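E3 ubiquitin-protein ligase RNF31 (Mus musculus, PDB 5Y3T) catalyses ubiquitin transfer as an E3 ligase and, through the paired UBA-type region of this fragment, probably docks partner proteins such as HOIL-1. Local coordinates at residues Q3-M6 against R7-L11; A76-A79 against W80-H84; V102-L105 against Q106-G109; E140-H143 against Q144-W147. All coordinates share one frame; numbering follows the deposited sequence.

The four contacts are local contacts between neighbouring turns of a helix, met in series along a chain that is helical and has no strand. Contact 1 lies near the start of helix 2-22, contact 2 at the end of helix 73-82, contact 3 at the end of helix 87-107 and contact 4 near the end of helix 127-145. Centres of contacts 1 and 4 are about 64 Å apart, the span of an elongated molecule; contact 2 lies about 26 Å from contact 1 and about 24 Å from contact 3, centre to centre. None touches another. All belong to the paired UBA-type region, and each has neighbours on another protein chain, consistent with a scaffold for binding partners.

Contact 1 (Q3-M6 against R7-L11); sequences QDKM and RKEGL
R7 and D4 meet on one flank of helix 2-22, K5 and E9 on another, in the i to i+3 and i to i+4 spacings of an alpha helix. The tight part is the backbone. E9 N donates to K5 O at 2.8 Å with an N-H...O angle of 165°, and K8 N reaches D4 O at 3.0 Å. R7 N bonds to Q3 O and, weakly, to D4 O, while G10 N comes to M6 O from above the carbonyl plane. M6 is buried and packs on an apolar side chain of another protein chain, as does R7, and Q3 gives NE2 to an acidic side chain and to backbone there.

The looser side is that of the exposed D4 and K5, whose ion pairs are one-point or long. R7 bends at chi3 (-24°), curling back along the helix until R7 NH2 lies 3.3 Å from D4 OD1. This salt bridge is made at the guanidinium edge; OD1 alone of the D4 oxygens meets NH2, and the carboxylate and guanidinium planes stand 82° apart. Q3 O sits over one face of the R7 guanidinium, 3.9 Å above its plane and offset toward the rim. The other ion pair is longer still: K5 NZ is 3.9 Å from E9 OE2, and the two chains cross at a slant. E9 OE2 also forms a salt bridge with a basic side chain of another protein chain, so the carboxylate is probably shared between two cations. K5 CE, at 3.7 Å, lies nearer E9 OE2 than K5 NZ does.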
# COMPACT_ATOMS: atom_id res chain seq x y z
N GLN B 3 24.48 22.25 -4.58
CA GLN B 3 23.59 21.90 -5.68
C GLN B 3 24.29 21.06 -6.76
O GLN B 3 23.71 20.11 -7.31
CB GLN B 3 22.98 23.17 -6.28
CG GLN B 3 22.08 23.94 -5.31
CD GLN B 3 21.18 24.93 -6.01
OE1 GLN B 3 21.55 25.48 -7.04
NE2 GLN B 3 19.98 25.15 -5.48
N ASP B 4 25.56 21.39 -6.99
CA ASP B 4 26.39 20.68 -7.96
C ASP B 4 26.58 19.25 -7.54
O ASP B 4 26.44 18.34 -8.38
CB ASP B 4 27.75 21.37 -8.11
CG ASP B 4 27.61 22.81 -8.49
OD1 ASP B 4 27.26 23.05 -9.67
OD2 ASP B 4 27.76 23.67 -7.60
N LYS B 5 26.89 19.05 -6.26
CA LYS B 5 27.14 17.72 -5.73
C LYS B 5 25.85 16.85 -5.75
O LYS B 5 25.91 15.69 -6.18
CB LYS B 5 27.73 17.82 -4.31
CG LYS B 5 28.47 16.57 -3.84
CD LYS B 5 28.76 16.60 -2.34
CE LYS B 5 27.47 16.66 -1.50
NZ LYS B 5 27.61 16.22 -0.08
N MET B 6 24.72 17.42 -5.33
CA MET B 6 23.40 16.76 -5.43
C MET B 6 23.07 16.30 -6.86
O MET B 6 22.42 15.28 -7.03
CB MET B 6 22.25 17.68 -4.97
CG MET B 6 22.20 17.99 -3.50
SD MET B 6 21.11 19.39 -3.18
CE MET B 6 19.51 18.70 -3.61
N ARG B 7 23.48 17.09 -7.85
CA ARG B 7 23.22 16.74 -9.25
C ARG B 7 24.11 15.59 -9.65
O ARG B 7 23.63 14.65 -10.24
CB ARG B 7 23.43 17.93 -10.20
CG ARG B 7 22.38 18.02 -11.31
CD ARG B 7 22.75 18.99 -12.43
NE ARG B 7 23.69 20.01 -11.95
CZ ARG B 7 23.39 21.10 -11.24
NH1 ARG B 7 22.14 21.40 -10.90
NH2 ARG B 7 24.38 21.92 -10.86
N LYS B 8 25.38 15.66 -9.29
CA LYS B 8 26.33 14.57 -9.56
C LYS B 8 25.85 13.28 -8.90
O LYS B 8 25.77 12.24 -9.57
CB LYS B 8 27.76 14.94 -9.07
CG LYS B 8 28.72 13.79 -8.71
CD LYS B 8 29.30 13.06 -9.93
CE LYS B 8 30.05 11.78 -9.55
NZ LYS B 8 30.93 11.30 -10.65
N GLU B 9 25.52 13.36 -7.61
CA GLU B 9 25.17 12.15 -6.83
C GLU B 9 23.93 11.49 -7.42
O GLU B 9 23.88 10.27 -7.58
CB GLU B 9 24.91 12.48 -5.36
CG GLU B 9 26.15 12.88 -4.56
CD GLU B 9 25.82 13.40 -3.15
OE1 GLU B 9 24.81 14.14 -2.97
OE2 GLU B 9 26.58 13.09 -2.21
N GLY B 10 22.96 12.33 -7.78
CA GLY B 10 21.77 11.88 -8.43
C GLY B 10 22.01 11.16 -9.73
O GLY B 10 21.47 10.08 -9.93
N LEU B 11 22.80 11.78 -10.62
CA LEU B 11 23.18 11.17 -11.87
C LEU B 11 23.87 9.82 -11.68
O LEU B 11 23.60 8.86 -12.41
CB LEU B 11 24.10 12.10 -12.66
CG LEU B 11 23.38 12.83 -13.76
CD1 LEU B 11 24.10 14.13 -14.09
CD2 LEU B 11 23.23 11.92 -14.98

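Contact 2 (A76-A79 against W80-H84); sequences ARKA and WLDRH
D82 N donates to K78 O at 2.8 Å, the shortest hydrogen bond joining 76-79 to 80-84, with an N-H...O angle of 148°. The aspartate's CG lies beside its own backbone N (chi1 -64°), which folds the carboxylate back over the preceding turn and leaves D82 OD2 3.7 Å from K78 CG. The two side chains run side by side in the same direction, but K78 NZ curls off and ends 6.2 Å from D82 OD2, too far for an ion pair.

On the neighbouring flank, R77 stretches out fully from CG to NE and lays its guanidinium against L81. The methyl L81 CD1 sits over the centre of one face of the R77 guanidinium, 3.9 Å above the plane, and L81 CG rests 3.3 Å from R77 O. R77 NH2 is meanwhile held by a salt bridge to E29, on helix 27-37, so the leucine covers a group whose charge is paired on that neighbouring helix.

These pairs occupy the last turns of helix 73-82, which a Schellman motif closes: H84, with positive phi, is its C-prime residue, G85 N returns to W80 O and H84 N bonds weakly to L81 O. Just before it R83 N reaches A79 O at 3.1 Å.

W80 sends its indole away from 76-79, into the core between helices 27-37 and 42-64, against L50, V53 and L54 and edge-to-face with Y36. W80 CB lies 3.3 Å from A76 O, and the backbone W80 N donates to that oxygen at 170°, in the carbonyl plane.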
# COMPACT_ATOMS: atom_id res chain seq x y z
N ALA B 76 8.81 -11.53 2.12
CA ALA B 76 10.11 -11.09 2.58
C ALA B 76 10.63 -10.03 1.63
O ALA B 76 11.14 -9.01 2.10
CB ALA B 76 11.09 -12.27 2.64
N ARG B 77 10.48 -10.29 0.33
CA ARG B 77 10.97 -9.45 -0.76
C ARG B 77 10.29 -8.11 -0.71
O ARG B 77 10.95 -7.06 -0.78
CB ARG B 77 10.71 -10.10 -2.15
CG ARG B 77 11.19 -9.33 -3.38
CD ARG B 77 10.86 -10.02 -4.72
NE ARG B 77 11.25 -9.20 -5.90
CZ ARG B 77 10.47 -8.29 -6.55
NH1 ARG B 77 9.21 -8.04 -6.19
NH2 ARG B 77 10.97 -7.59 -7.59
N LYS B 78 8.98 -8.14 -0.60
CA LYS B 78 8.19 -6.91 -0.60
C LYS B 78 8.66 -6.02 0.58
O LYS B 78 8.90 -4.83 0.38
CB LYS B 78 6.71 -7.28 -0.53
CG LYS B 78 5.73 -6.12 -0.63
CD LYS B 78 4.31 -6.59 -0.98
CE LYS B 78 3.85 -7.97 -0.41
NZ LYS B 78 3.71 -8.13 1.08
N ALA B 79 8.88 -6.62 1.75
CA ALA B 79 9.35 -5.88 2.94
C ALA B 79 10.79 -5.35 2.79
O ALA B 79 11.06 -4.18 3.01
CB ALA B 79 9.21 -6.74 4.19
N TRP B 80 11.70 -6.23 2.43
CA TRP B 80 13.06 -5.85 2.05
C TRP B 80 13.08 -4.63 1.13
O TRP B 80 13.76 -3.66 1.36
CB TRP B 80 13.74 -7.07 1.43
CG TRP B 80 14.94 -6.80 0.59
CD1 TRP B 80 15.02 -6.70 -0.79
CD2 TRP B 80 16.24 -6.63 1.06
NE1 TRP B 80 16.32 -6.46 -1.20
CE2 TRP B 80 17.08 -6.40 -0.07
CE3 TRP B 80 16.79 -6.64 2.33
CZ2 TRP B 80 18.39 -6.19 0.05
CZ3 TRP B 80 18.06 -6.44 2.44
CH2 TRP B 80 18.88 -6.20 1.31
N LEU B 81 12.28 -4.68 0.10
CA LEU B 81 12.26 -3.63 -0.90
C LEU B 81 11.53 -2.37 -0.49
O LEU B 81 11.93 -1.31 -0.92
CB LEU B 81 11.64 -4.12 -2.21
CG LEU B 81 12.45 -5.12 -3.02
CD1 LEU B 81 11.73 -5.30 -4.33
CD2 LEU B 81 13.88 -4.67 -3.28
N ASP B 82 10.48 -2.46 0.32
CA ASP B 82 9.81 -1.22 0.75
C ASP B 82 10.66 -0.44 1.75
O ASP B 82 10.55 0.78 1.82
CB ASP B 82 8.40 -1.48 1.28
CG ASP B 82 7.45 -2.03 0.19
OD1 ASP B 82 7.70 -1.89 -1.05
OD2 ASP B 82 6.46 -2.65 0.59
N ARG B 83 11.57 -1.14 2.45
CA ARG B 83 12.46 -0.50 3.36
C ARG B 83 13.85 -0.40 2.77
O ARG B 83 14.84 -0.23 3.50
CB ARG B 83 12.47 -1.26 4.69
CG ARG B 83 11.09 -1.39 5.33
CD ARG B 83 10.28 -0.09 5.40
NE ARG B 83 11.03 1.01 6.01
CZ ARG B 83 10.68 2.30 5.98
NH1 ARG B 83 9.59 2.73 5.35
NH2 ARG B 83 11.45 3.18 6.60
N HIS B 84 13.96 -0.47 1.46
CA HIS B 84 15.25 -0.18 0.83
C HIS B 84 16.45 -0.92 1.40
O HIS B 84 17.53 -0.35 1.47
CB HIS B 84 15.52 1.33 0.85
CG HIS B 84 14.63 2.08 -0.08
ND1 HIS B 84 14.64 3.46 -0.17
CD2 HIS B 84 13.69 1.65 -0.95
CE1 HIS B 84 13.74 3.84 -1.05
NE2 HIS B 84 13.16 2.76 -1.56

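Contact 3 (V102-L105 against Q106-G109); sequences VHEL and QSLG
E104 and L108 lie side by side, pointing the same way, four residues apart near the end of helix 87-107. Their touch is slight: the carboxylate oxygen OE2 of E104 comes within 4.1 Å of the L108 methyl CD2. The glutamate chain is extended beyond CG, and its OE2 forms a salt bridge with a basic side chain of another protein chain, where an aromatic side chain also packs on L108. The leucine thus flanks an acid engaged with a binding partner.

Beneath the pair, E104 O is gripped twice. L108 N comes to it almost straight along the C=O direction at 3.0 Å, and S107 OG, also 3.0 Å away, approaches at a C=O...O angle of 125°. The hydroxyl can do this because its chi1 of 82° sets OG between the backbone N and the carbonyl carbon, turned back toward the previous turn. L108 N has a second, weak bond to L105 O.

Here the helix ends in a Schellman motif: G109 is the C-prime residue, its N bonding to Q106 O while F110 N reaches L105 O. With phi at 104°, a side chain on G109 would jam against the carbonyl O of L108.

Cut back to an alanine, L108 would lose its light CD2 touch on the carboxylate and is likely to leave a gap under the aromatic side chain of the other protein chain. E104 on V127 and L105 on L131 both meet helix 127-145, while L105 on L120 and V102 on L117 and L120 meet helix 116-122.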
# COMPACT_ATOMS: atom_id res chain seq x y z
N VAL B 102 -3.82 -10.81 8.79
CA VAL B 102 -4.52 -11.78 9.61
C VAL B 102 -5.64 -11.12 10.40
O VAL B 102 -6.73 -11.70 10.55
CB VAL B 102 -3.52 -12.55 10.52
CG1 VAL B 102 -4.21 -13.21 11.73
CG2 VAL B 102 -2.73 -13.55 9.67
N HIS B 103 -5.38 -9.92 10.89
CA HIS B 103 -6.41 -9.12 11.55
C HIS B 103 -7.55 -8.81 10.57
O HIS B 103 -8.69 -8.93 10.96
CB HIS B 103 -5.80 -7.85 12.14
CG HIS B 103 -6.81 -6.92 12.72
ND1 HIS B 103 -7.15 -6.94 14.05
CD2 HIS B 103 -7.54 -5.93 12.15
CE1 HIS B 103 -8.06 -6.01 14.29
NE2 HIS B 103 -8.31 -5.38 13.15
N GLU B 104 -7.27 -8.47 9.32
CA GLU B 104 -8.37 -8.27 8.38
C GLU B 104 -9.15 -9.56 8.07
O GLU B 104 -10.40 -9.57 8.10
CB GLU B 104 -7.91 -7.66 7.07
CG GLU B 104 -9.00 -6.74 6.50
CD GLU B 104 -8.82 -6.38 5.03
OE1 GLU B 104 -7.71 -6.56 4.47
OE2 GLU B 104 -9.82 -5.91 4.44
N LEU B 105 -8.44 -10.63 7.73
CA LEU B 105 -9.12 -11.86 7.38
C LEU B 105 -10.00 -12.34 8.53
O LEU B 105 -11.08 -12.87 8.29
CB LEU B 105 -8.14 -12.91 6.90
CG LEU B 105 -7.59 -12.58 5.51
CD1 LEU B 105 -6.47 -13.53 5.15
CD2 LEU B 105 -8.66 -12.63 4.42
N GLN B 106 -9.54 -12.12 9.75
CA GLN B 106 -10.30 -12.42 10.96
C GLN B 106 -11.62 -11.67 11.06
O GLN B 106 -12.64 -12.24 11.39
CB GLN B 106 -9.46 -12.05 12.17
CG GLN B 106 -10.17 -12.17 13.52
CD GLN B 106 -9.43 -13.11 14.42
OE1 GLN B 106 -8.62 -12.68 15.25
NE2 GLN B 106 -9.63 -14.41 14.21
N SER B 107 -11.57 -10.39 10.78
CA SER B 107 -12.76 -9.55 10.84
C SER B 107 -13.73 -9.90 9.69
O SER B 107 -14.92 -9.69 9.80
CB SER B 107 -12.37 -8.06 10.83
OG SER B 107 -12.10 -7.59 9.51
N LEU B 108 -13.20 -10.45 8.60
CA LEU B 108 -14.01 -10.88 7.47
C LEU B 108 -14.52 -12.31 7.58
O LEU B 108 -14.98 -12.84 6.58
CB LEU B 108 -13.21 -10.72 6.16
CG LEU B 108 -13.36 -9.37 5.45
CD1 LEU B 108 -13.45 -8.17 6.39
CD2 LEU B 108 -12.24 -9.22 4.43
N GLY B 109 -14.45 -12.93 8.77
CA GLY B 109 -14.81 -14.35 8.94
C GLY B 109 -13.68 -15.40 9.10
O GLY B 109 -13.92 -16.48 9.59

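Contact 4 (E140-H143 against Q144-W147); sequences EPFH and QRLW. With GOL (glycerol), chain D.
Q144, first of 144-147, donates its N-H to E140 O at 2.8 Å, in the carbonyl plane, near the C-terminal end of helix 127-145, which is kinked at P141 and F142. The carbonyl O of Q144 faces a glycerol, probably from the crystallisation liquor, and takes a hydrogen bond from its O2.

R145 follows, its N bonded to P141 O at 3.1 Å. A bend at chi3 (-64°) folds its chain back over F142, and R145 NH2 sits 3.2 Å above the centre of one face of the F142 ring. R145 CZ lies 4.5 Å from the F142 ring centroid, 8° off the normal: a cation-pi contact, made with the guanidinium nearly upright on the ring, their planes 76° apart. P141 O covers one face of the R145 guanidinium, 3.5 Å from its plane. With a leucine here in place of R145, the F142 face would probably lose its cation, and an acidic side chain of another protein chain its salt-bridge mate, now R145 NE.

L146 sets CG 3.5 Å from both F142 O and H143 O. W147 N then donates to the glycerol O2, while glycerol O3 donates to H143 O; the small molecule thus bonds to backbone groups near the helix C-terminus.

R145 thus has NH2 over an aromatic face and NE on an acid of another chain, which would probably limit rotation of the guanidinium.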
# COMPACT_ATOMS: atom_id res chain seq x y z
N GLU B 140 -19.33 -23.63 -3.14
CA GLU B 140 -19.48 -24.93 -3.79
C GLU B 140 -20.90 -25.46 -3.84
O GLU B 140 -21.33 -25.91 -4.87
CB GLU B 140 -18.54 -26.00 -3.17
CG GLU B 140 -17.12 -25.86 -3.67
CD GLU B 140 -16.07 -26.56 -2.81
OE1 GLU B 140 -16.35 -27.08 -1.71
OE2 GLU B 140 -14.91 -26.57 -3.25
N PRO B 141 -21.62 -25.46 -2.72
CA PRO B 141 -22.99 -25.96 -2.80
C PRO B 141 -23.90 -25.10 -3.68
O PRO B 141 -24.82 -25.65 -4.30
CB PRO B 141 -23.47 -25.97 -1.34
CG PRO B 141 -22.26 -25.73 -0.50
CD PRO B 141 -21.28 -24.98 -1.36
N PHE B 142 -23.62 -23.81 -3.83
CA PHE B 142 -24.36 -22.97 -4.78
C PHE B 142 -24.03 -23.41 -6.18
O PHE B 142 -24.91 -23.54 -7.04
CB PHE B 142 -24.07 -21.50 -4.55
CG PHE B 142 -24.69 -20.97 -3.27
CD1 PHE B 142 -24.09 -21.19 -2.05
CD2 PHE B 142 -25.91 -20.25 -3.32
CE1 PHE B 142 -24.67 -20.71 -0.87
CE2 PHE B 142 -26.49 -19.79 -2.13
CZ PHE B 142 -25.86 -20.00 -0.91
N HIS B 143 -22.76 -23.73 -6.41
CA HIS B 143 -22.42 -24.28 -7.72
C HIS B 143 -23.10 -25.61 -7.99
O HIS B 143 -23.60 -25.85 -9.10
CB HIS B 143 -20.92 -24.39 -7.94
CG HIS B 143 -20.55 -24.61 -9.37
ND1 HIS B 143 -20.43 -25.87 -9.92
CD2 HIS B 143 -20.30 -23.73 -10.37
CE1 HIS B 143 -20.11 -25.75 -11.20
NE2 HIS B 143 -20.03 -24.46 -11.49
N GLN B 144 -23.17 -26.47 -6.97
CA GLN B 144 -23.64 -27.83 -7.20
C GLN B 144 -25.17 -27.89 -7.41
O GLN B 144 -25.61 -28.78 -8.06
CB GLN B 144 -23.04 -28.84 -6.18
CG GLN B 144 -23.94 -29.52 -5.15
CD GLN B 144 -24.97 -30.45 -5.73
OE1 GLN B 144 -24.69 -31.25 -6.61
NE2 GLN B 144 -26.20 -30.30 -5.27
N ARG B 145 -25.93 -26.90 -6.92
CA ARG B 145 -27.41 -26.86 -7.05
C ARG B 145 -27.96 -26.32 -8.41
O ARG B 145 -29.13 -26.42 -8.69
CB ARG B 145 -28.02 -25.98 -5.93
CG ARG B 145 -28.25 -26.66 -4.61
CD ARG B 145 -28.99 -25.74 -3.66
NE ARG B 145 -28.25 -24.53 -3.29
CZ ARG B 145 -27.40 -24.42 -2.25
NH1 ARG B 145 -27.10 -25.45 -1.46
NH2 ARG B 145 -26.82 -23.26 -2.00
N LEU B 146 -27.13 -25.75 -9.24
CA LEU B 146 -27.61 -24.95 -10.36
C LEU B 146 -28.58 -25.64 -11.31
O LEU B 146 -29.33 -24.96 -11.98
CB LEU B 146 -26.42 -24.42 -11.16
CG LEU B 146 -25.61 -23.36 -10.45
CD1 LEU B 146 -24.42 -23.05 -11.31
CD2 LEU B 146 -26.42 -22.10 -10.14
N TRP B 147 -28.53 -26.96 -11.39
CA TRP B 147 -29.30 -27.72 -12.37
C TRP B 147 -30.33 -28.57 -11.66
O TRP B 147 -30.81 -29.52 -12.24
CB TRP B 147 -28.35 -28.65 -13.16
CG TRP B 147 -27.40 -27.93 -14.06
CD1 TRP B 147 -26.30 -27.18 -13.70
CD2 TRP B 147 -27.48 -27.84 -15.52
NE1 TRP B 147 -25.71 -26.61 -14.84
CE2 TRP B 147 -26.40 -27.01 -15.95
CE3 TRP B 147 -28.35 -28.38 -16.47
CZ2 TRP B 147 -26.17 -26.73 -17.29
CZ3 TRP B 147 -28.11 -28.10 -17.80
CH2 TRP B 147 -27.04 -27.27 -18.20
C1 GOL D . -24.94 -30.94 -10.52
O1 GOL D . -26.03 -31.81 -10.90
C2 GOL D . -24.95 -29.57 -11.23
O2 GOL D . -25.98 -28.74 -10.70
C3 GOL D . -23.59 -28.87 -11.12
O3 GOL D . -23.63 -27.46 -11.45